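Local coordinates for SusD-like protein BACOVA_02651 (Bacteroides ovatus, PDB 5E75) that binds polysaccharide at the cell surface and probably captures xyloglucan before its transport into the periplasm for degradation, at residues R359-L372 / I402-F415. Numbering follows the deposited sequence.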
loop_
_atom_site.group_PDB
_atom_site.type_symbol
_atom_site.label_atom_id
_atom_site.label_comp_id
_atom_site.label_asym_id
_atom_site.label_seq_id
_atom_site.Cartn_x
_atom_site.Cartn_y
_atom_site.Cartn_z
ATOM N N ARG A 359 -2.765 -6.433 -5.399
ATOM C CA ARG A 359 -3.537 -6.597 -6.625
ATOM C C ARG A 359 -2.733 -7.341 -7.696
ATOM O O ARG A 359 -1.507 -7.258 -7.746
ATOM C CB ARG A 359 -3.954 -5.227 -7.191
ATOM C CG ARG A 359 -5.036 -4.558 -6.410
ATOM C CD ARG A 359 -5.729 -3.470 -7.191
ATOM N NE ARG A 359 -5.009 -2.207 -7.334
ATOM C CZ ARG A 359 -4.491 -1.747 -8.469
ATOM N NH1 ARG A 359 -4.433 -2.503 -9.561
ATOM N NH2 ARG A 359 -3.986 -0.523 -8.503
ATOM N N LEU A 360 -3.436 -8.005 -8.606
ATOM C CA LEU A 360 -2.774 -8.705 -9.709
ATOM C C LEU A 360 -1.892 -7.769 -10.541
ATOM O O LEU A 360 -0.814 -8.184 -10.993
ATOM C CB LEU A 360 -3.817 -9.418 -10.572
ATOM C CG LEU A 360 -3.289 -10.310 -11.691
ATOM C CD1 LEU A 360 -2.538 -11.514 -11.155
ATOM C CD2 LEU A 360 -4.441 -10.730 -12.572
ATOM N N ALA A 361 -2.295 -6.510 -10.719
ATOM C CA ALA A 361 -1.469 -5.597 -11.508
ATOM C C ALA A 361 -0.085 -5.412 -10.891
ATOM O O ALA A 361 0.876 -5.158 -11.606
ATOM C CB ALA A 361 -2.137 -4.269 -11.656
ATOM N N ASP A 362 0.009 -5.493 -9.569
ATOM C CA ASP A 362 1.303 -5.417 -8.878
ATOM C C ASP A 362 2.195 -6.581 -9.316
ATOM O O ASP A 362 3.392 -6.414 -9.567
ATOM C CB ASP A 362 1.034 -5.450 -7.370
ATOM C CG ASP A 362 2.165 -4.931 -6.529
ATOM O OD1 ASP A 362 3.328 -4.984 -6.943
ATOM O OD2 ASP A 362 1.862 -4.457 -5.416
ATOM N N VAL A 363 1.615 -7.775 -9.390
ATOM C CA VAL A 363 2.380 -8.939 -9.803
ATOM C C VAL A 363 2.833 -8.770 -11.258
ATOM O O VAL A 363 3.962 -9.138 -11.591
ATOM C CB VAL A 363 1.613 -10.268 -9.577
ATOM C CG1 VAL A 363 2.508 -11.447 -9.839
ATOM C CG2 VAL A 363 1.074 -10.345 -8.161
ATOM N N TYR A 364 1.973 -8.205 -12.104
ATOM C CA TYR A 364 2.359 -7.935 -13.498
ATOM C C TYR A 364 3.576 -7.024 -13.552
ATOM O O TYR A 364 4.542 -7.288 -14.278
ATOM C CB TYR A 364 1.206 -7.283 -14.282
ATOM C CG TYR A 364 0.069 -8.209 -14.718
ATOM C CD1 TYR A 364 -0.102 -9.466 -14.159
ATOM C CD2 TYR A 364 -0.833 -7.816 -15.707
ATOM C CE1 TYR A 364 -1.137 -10.300 -14.578
ATOM C CE2 TYR A 364 -1.854 -8.639 -16.111
ATOM C CZ TYR A 364 -2.010 -9.876 -15.549
ATOM O OH TYR A 364 -3.037 -10.664 -16.026
ATOM N N LEU A 365 3.532 -5.925 -12.811
ATOM C CA LEU A 365 4.630 -4.975 -12.841
ATOM C C LEU A 365 5.890 -5.518 -12.169
ATOM O O LEU A 365 7.003 -5.230 -12.601
ATOM C CB LEU A 365 4.217 -3.623 -12.219
ATOM C CG LEU A 365 3.123 -2.872 -12.970
ATOM C CD1 LEU A 365 2.712 -1.633 -12.210
ATOM C CD2 LEU A 365 3.551 -2.491 -14.346
ATOM N N THR A 366 5.710 -6.313 -11.117
ATOM C CA THR A 366 6.840 -6.985 -10.454
ATOM C C THR A 366 7.540 -7.954 -11.400
ATOM O O THR A 366 8.769 -7.996 -11.466
ATOM C CB THR A 366 6.360 -7.720 -9.174
ATOM O OG1 THR A 366 5.916 -6.741 -8.230
ATOM C CG2 THR A 366 7.456 -8.551 -8.503
ATOM N N TYR A 367 6.763 -8.712 -12.155
ATOM C CA TYR A 367 7.339 -9.618 -13.136
ATOM C C TYR A 367 8.163 -8.827 -14.166
ATOM O O TYR A 367 9.301 -9.193 -14.480
ATOM C CB TYR A 367 6.217 -10.406 -13.819
ATOM C CG TYR A 367 6.655 -11.480 -14.800
ATOM C CD1 TYR A 367 7.902 -12.081 -14.712
ATOM C CD2 TYR A 367 5.797 -11.895 -15.799
ATOM C CE1 TYR A 367 8.292 -13.065 -15.616
ATOM C CE2 TYR A 367 6.179 -12.874 -16.708
ATOM C CZ TYR A 367 7.426 -13.452 -16.605
ATOM O OH TYR A 367 7.799 -14.421 -17.516
ATOM N N ALA A 368 7.609 -7.726 -14.671
ATOM C CA ALA A 368 8.327 -6.906 -15.633
ATOM C C ALA A 368 9.657 -6.418 -15.075
ATOM O O ALA A 368 10.693 -6.462 -15.749
ATOM C CB ALA A 368 7.471 -5.713 -16.078
ATOM N N GLU A 369 9.649 -5.940 -13.835
ATOM C CA GLU A 369 10.855 -5.396 -13.227
ATOM C C GLU A 369 11.887 -6.502 -13.010
ATOM O O GLU A 369 13.098 -6.293 -13.170
ATOM C CB GLU A 369 10.521 -4.666 -11.909
ATOM C CG GLU A 369 11.680 -3.929 -11.279
ATOM C CD GLU A 369 11.297 -3.091 -10.058
ATOM O OE1 GLU A 369 10.095 -2.885 -9.814
ATOM O OE2 GLU A 369 12.220 -2.607 -9.371
ATOM N N ALA A 370 11.420 -7.693 -12.643
ATOM C CA ALA A 370 12.332 -8.819 -12.452
ATOM C C ALA A 370 12.921 -9.303 -13.784
ATOM O O ALA A 370 14.055 -9.790 -13.806
ATOM C CB ALA A 370 11.645 -9.959 -11.718
ATOM N N CYS A 371 12.171 -9.158 -14.876
ATOM C CA CYS A 371 12.709 -9.450 -16.212
ATOM C C CYS A 371 13.724 -8.395 -16.668
ATOM O O CYS A 371 14.749 -8.734 -17.277
ATOM C CB CYS A 371 11.581 -9.591 -17.232
ATOM S SG CYS A 371 10.576 -11.057 -17.028
ATOM N N LEU A 372 13.471 -7.123 -16.380
ATOM C CA LEU A 372 14.457 -6.082 -16.641
ATOM C C LEU A 372 15.785 -6.419 -15.958
ATOM O O LEU A 372 16.858 -6.337 -16.571
ATOM C CB LEU A 372 13.918 -4.747 -16.157
ATOM C CG LEU A 372 14.879 -3.562 -16.252
ATOM C CD1 LEU A 372 15.179 -3.182 -17.696
ATOM C CD2 LEU A 372 14.323 -2.354 -15.504
ATOM N N ILE A 402 11.057 -0.874 -22.039
ATOM C CA ILE A 402 10.952 -0.190 -20.757
ATOM C C ILE A 402 12.278 -0.153 -20.035
ATOM O O ILE A 402 13.132 -1.042 -20.212
ATOM C CB ILE A 402 9.886 -0.831 -19.823
ATOM C CG1 ILE A 402 10.208 -2.291 -19.501
ATOM C CG2 ILE A 402 8.507 -0.727 -20.461
ATOM C CD1 ILE A 402 9.218 -2.949 -18.528
ATOM N N THR A 403 12.436 0.888 -19.227
ATOM C CA THR A 403 13.549 1.028 -18.312
ATOM C C THR A 403 13.016 1.065 -16.873
ATOM O O THR A 403 11.795 1.069 -16.641
ATOM C CB THR A 403 14.300 2.344 -18.536
ATOM O OG1 THR A 403 13.469 3.438 -18.134
ATOM C CG2 THR A 403 14.704 2.534 -20.008
ATOM N N LEU A 404 13.922 1.108 -15.905
ATOM C CA LEU A 404 13.511 1.227 -14.513
ATOM C C LEU A 404 12.696 2.517 -14.322
ATOM O O LEU A 404 11.727 2.540 -13.556
ATOM C CB LEU A 404 14.718 1.180 -13.580
ATOM C CG LEU A 404 14.372 1.235 -12.086
ATOM C CD1 LEU A 404 13.548 0.021 -11.643
ATOM C CD2 LEU A 404 15.635 1.376 -11.255
ATOM N N ASP A 405 13.058 3.593 -15.011
ATOM C CA ASP A 405 12.299 4.831 -14.891
ATOM C C ASP A 405 10.852 4.670 -15.351
ATOM O O ASP A 405 9.939 5.257 -14.760
ATOM C CB ASP A 405 12.978 5.959 -15.674
ATOM C CG ASP A 405 14.259 6.431 -15.027
ATOM O OD1 ASP A 405 14.428 6.275 -13.798
ATOM O OD2 ASP A 405 15.109 6.976 -15.770
ATOM N N ASP A 406 10.624 3.867 -16.378
ATOM C CA ASP A 406 9.268 3.598 -16.840
ATOM C C ASP A 406 8.499 2.816 -15.782
ATOM O O ASP A 406 7.313 3.056 -15.572
ATOM C CB ASP A 406 9.266 2.792 -18.142
ATOM C CG ASP A 406 9.815 3.562 -19.312
ATOM O OD1 ASP A 406 9.362 4.702 -19.548
ATOM O OD2 ASP A 406 10.700 3.015 -19.999
ATOM N N ILE A 407 9.177 1.889 -15.114
ATOM C CA ILE A 407 8.538 1.078 -14.082
ATOM C C ILE A 407 8.184 1.914 -12.859
ATOM O O ILE A 407 7.085 1.767 -12.302
ATOM C CB ILE A 407 9.415 -0.124 -13.702
ATOM C CG1 ILE A 407 9.505 -1.040 -14.923
ATOM C CG2 ILE A 407 8.845 -0.862 -12.497
ATOM C CD1 ILE A 407 10.442 -2.209 -14.798
ATOM N N ILE A 408 9.074 2.810 -12.457
ATOM C CA ILE A 408 8.805 3.683 -11.321
ATOM C C ILE A 408 7.550 4.515 -11.598
ATOM O O ILE A 408 6.662 4.624 -10.753
ATOM C CB ILE A 408 10.011 4.593 -10.978
ATOM C CG1 ILE A 408 11.168 3.736 -10.456
ATOM C CG2 ILE A 408 9.612 5.671 -9.962
ATOM C CD1 ILE A 408 12.514 4.487 -10.384
ATOM N N ARG A 409 7.463 5.112 -12.787
ATOM C CA ARG A 409 6.332 5.961 -13.109
ATOM C C ARG A 409 5.061 5.144 -13.167
ATOM O O ARG A 409 4.034 5.565 -12.658
ATOM C CB ARG A 409 6.564 6.675 -14.450
ATOM C CG ARG A 409 5.523 7.732 -14.792
ATOM C CD ARG A 409 5.873 8.442 -16.085
ATOM N NE ARG A 409 5.014 9.595 -16.270
ATOM C CZ ARG A 409 5.164 10.530 -17.200
ATOM N NH1 ARG A 409 6.152 10.459 -18.070
ATOM N NH2 ARG A 409 4.321 11.544 -17.238
ATOM N N GLU A 410 5.139 3.973 -13.785
ATOM C CA GLU A 410 3.975 3.130 -13.975
ATOM C C GLU A 410 3.421 2.667 -12.634
ATOM O O GLU A 410 2.204 2.663 -12.426
ATOM C CB GLU A 410 4.281 1.922 -14.874
ATOM C CG GLU A 410 3.022 1.315 -15.506
ATOM C CD GLU A 410 2.317 2.270 -16.452
ATOM O OE1 GLU A 410 2.996 3.162 -17.027
ATOM O OE2 GLU A 410 1.091 2.123 -16.627
ATOM N N ARG A 411 4.304 2.286 -11.708
ATOM C CA ARG A 411 3.840 1.874 -10.394
ATOM C C ARG A 411 3.198 3.038 -9.645
ATOM O O ARG A 411 2.154 2.863 -9.009
ATOM C CB ARG A 411 4.974 1.251 -9.581
ATOM C CG ARG A 411 5.397 -0.112 -10.092
ATOM C CD ARG A 411 6.431 -0.760 -9.183
ATOM N NE ARG A 411 5.830 -1.162 -7.925
ATOM C CZ ARG A 411 5.225 -2.324 -7.700
ATOM N NH1 ARG A 411 5.209 -3.292 -8.597
ATOM N NH2 ARG A 411 4.668 -2.561 -6.516
ATOM N N ARG A 412 3.792 4.222 -9.691
ATOM C CA ARG A 412 3.202 5.359 -8.993
ATOM C C ARG A 412 1.771 5.607 -9.446
ATOM O O ARG A 412 0.882 5.808 -8.603
ATOM C CB ARG A 412 4.053 6.625 -9.159
ATOM C CG ARG A 412 5.362 6.590 -8.391
ATOM C CD ARG A 412 6.119 7.908 -8.419
ATOM N NE ARG A 412 5.388 8.939 -7.686
ATOM C CZ ARG A 412 5.651 10.246 -7.727
ATOM N NH1 ARG A 412 6.644 10.737 -8.470
ATOM N NH2 ARG A 412 4.888 11.082 -7.033
ATOM N N VAL A 413 1.533 5.610 -10.764
ATOM C CA VAL A 413 0.207 5.895 -11.277
ATOM C C VAL A 413 -0.762 4.720 -11.118
ATOM O O VAL A 413 -1.953 4.934 -10.938
ATOM C CB VAL A 413 0.195 6.415 -12.757
ATOM C CG1 VAL A 413 0.957 7.723 -12.908
ATOM C CG2 VAL A 413 0.751 5.424 -13.713
ATOM N N GLU A 414 -0.274 3.495 -11.161
ATOM C CA GLU A 414 -1.151 2.355 -10.939
ATOM C C GLU A 414 -1.617 2.305 -9.489
ATOM O O GLU A 414 -2.775 1.950 -9.230
ATOM C CB GLU A 414 -0.444 1.060 -11.334
ATOM C CG GLU A 414 -1.312 -0.191 -11.222
ATOM C CD GLU A 414 -2.507 -0.217 -12.139
ATOM O OE1 GLU A 414 -2.518 0.497 -13.175
ATOM O OE2 GLU A 414 -3.448 -0.989 -11.841
ATOM N N PHE A 415 -0.750 2.694 -8.555
ATOM C CA PHE A 415 -1.009 2.450 -7.122
ATOM C C PHE A 415 -1.172 3.711 -6.277
ATOM O O PHE A 415 -1.140 3.647 -5.051
ATOM C CB PHE A 415 0.038 1.501 -6.511
ATOM C CG PHE A 415 0.068 0.182 -7.184
ATOM C CD1 PHE A 415 -1.004 -0.679 -7.051
ATOM C CD2 PHE A 415 1.121 -0.186 -7.982
ATOM C CE1 PHE A 415 -1.015 -1.879 -7.731
ATOM C CE2 PHE A 415 1.127 -1.388 -8.636
ATOM C CZ PHE A 415 0.060 -2.226 -8.512
HETATM O O HOH W 1 7.525 -3.536 -10.402
#
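Helices 360-372 and 404-415 run antiparallel, their axes 10.5 Å apart at closest approach and at 168°, so that A361 lies across from E414 and L372 across from T403. They form a buried antiparallel helix pair in the largely helical SusD fold, with helix 382-393 between them in sequence and packed against both through F387 and V390. L365 inserts as a knob among E410, R411, E414 and F415; its CD1 branch lies 3.7 Å from R411 CG and also reaches the F415 ring, while CD2 turns to E410 CG. R411 is the reciprocal knob, held between L365, D362, T366 and E369. A bend at chi3 (70°) in the R411 chain swings its guanidinium to D362, where NH2 (2.8 Å) and NH1 (3.0 Å) both grip OD1 end-on, from above the carboxylate plane. Salt bridges from D362 OD2 to K189 and from R411 NH2 to D424 tie this pair to the neighbouring parts of the chain. Towards L372 the contact turns apolar: I407 CD1 lies 3.6 Å from E369 CA, and L372 CD2 packs on I407 and L404. At the other end, R359 NH1 meets the anti lone pair of E414 OE2 nearly straight on (165°), and F415 CE1 lies over one guanidinium face. R359 also pairs with E418 and E243, and E414 with R299 and R393. A water accepts from R411 NH1 and donates to E369 OE1, 2.7 Å away, while E369 OE2 is salt-bridged to R203; a weak bond links the same water to L365 O.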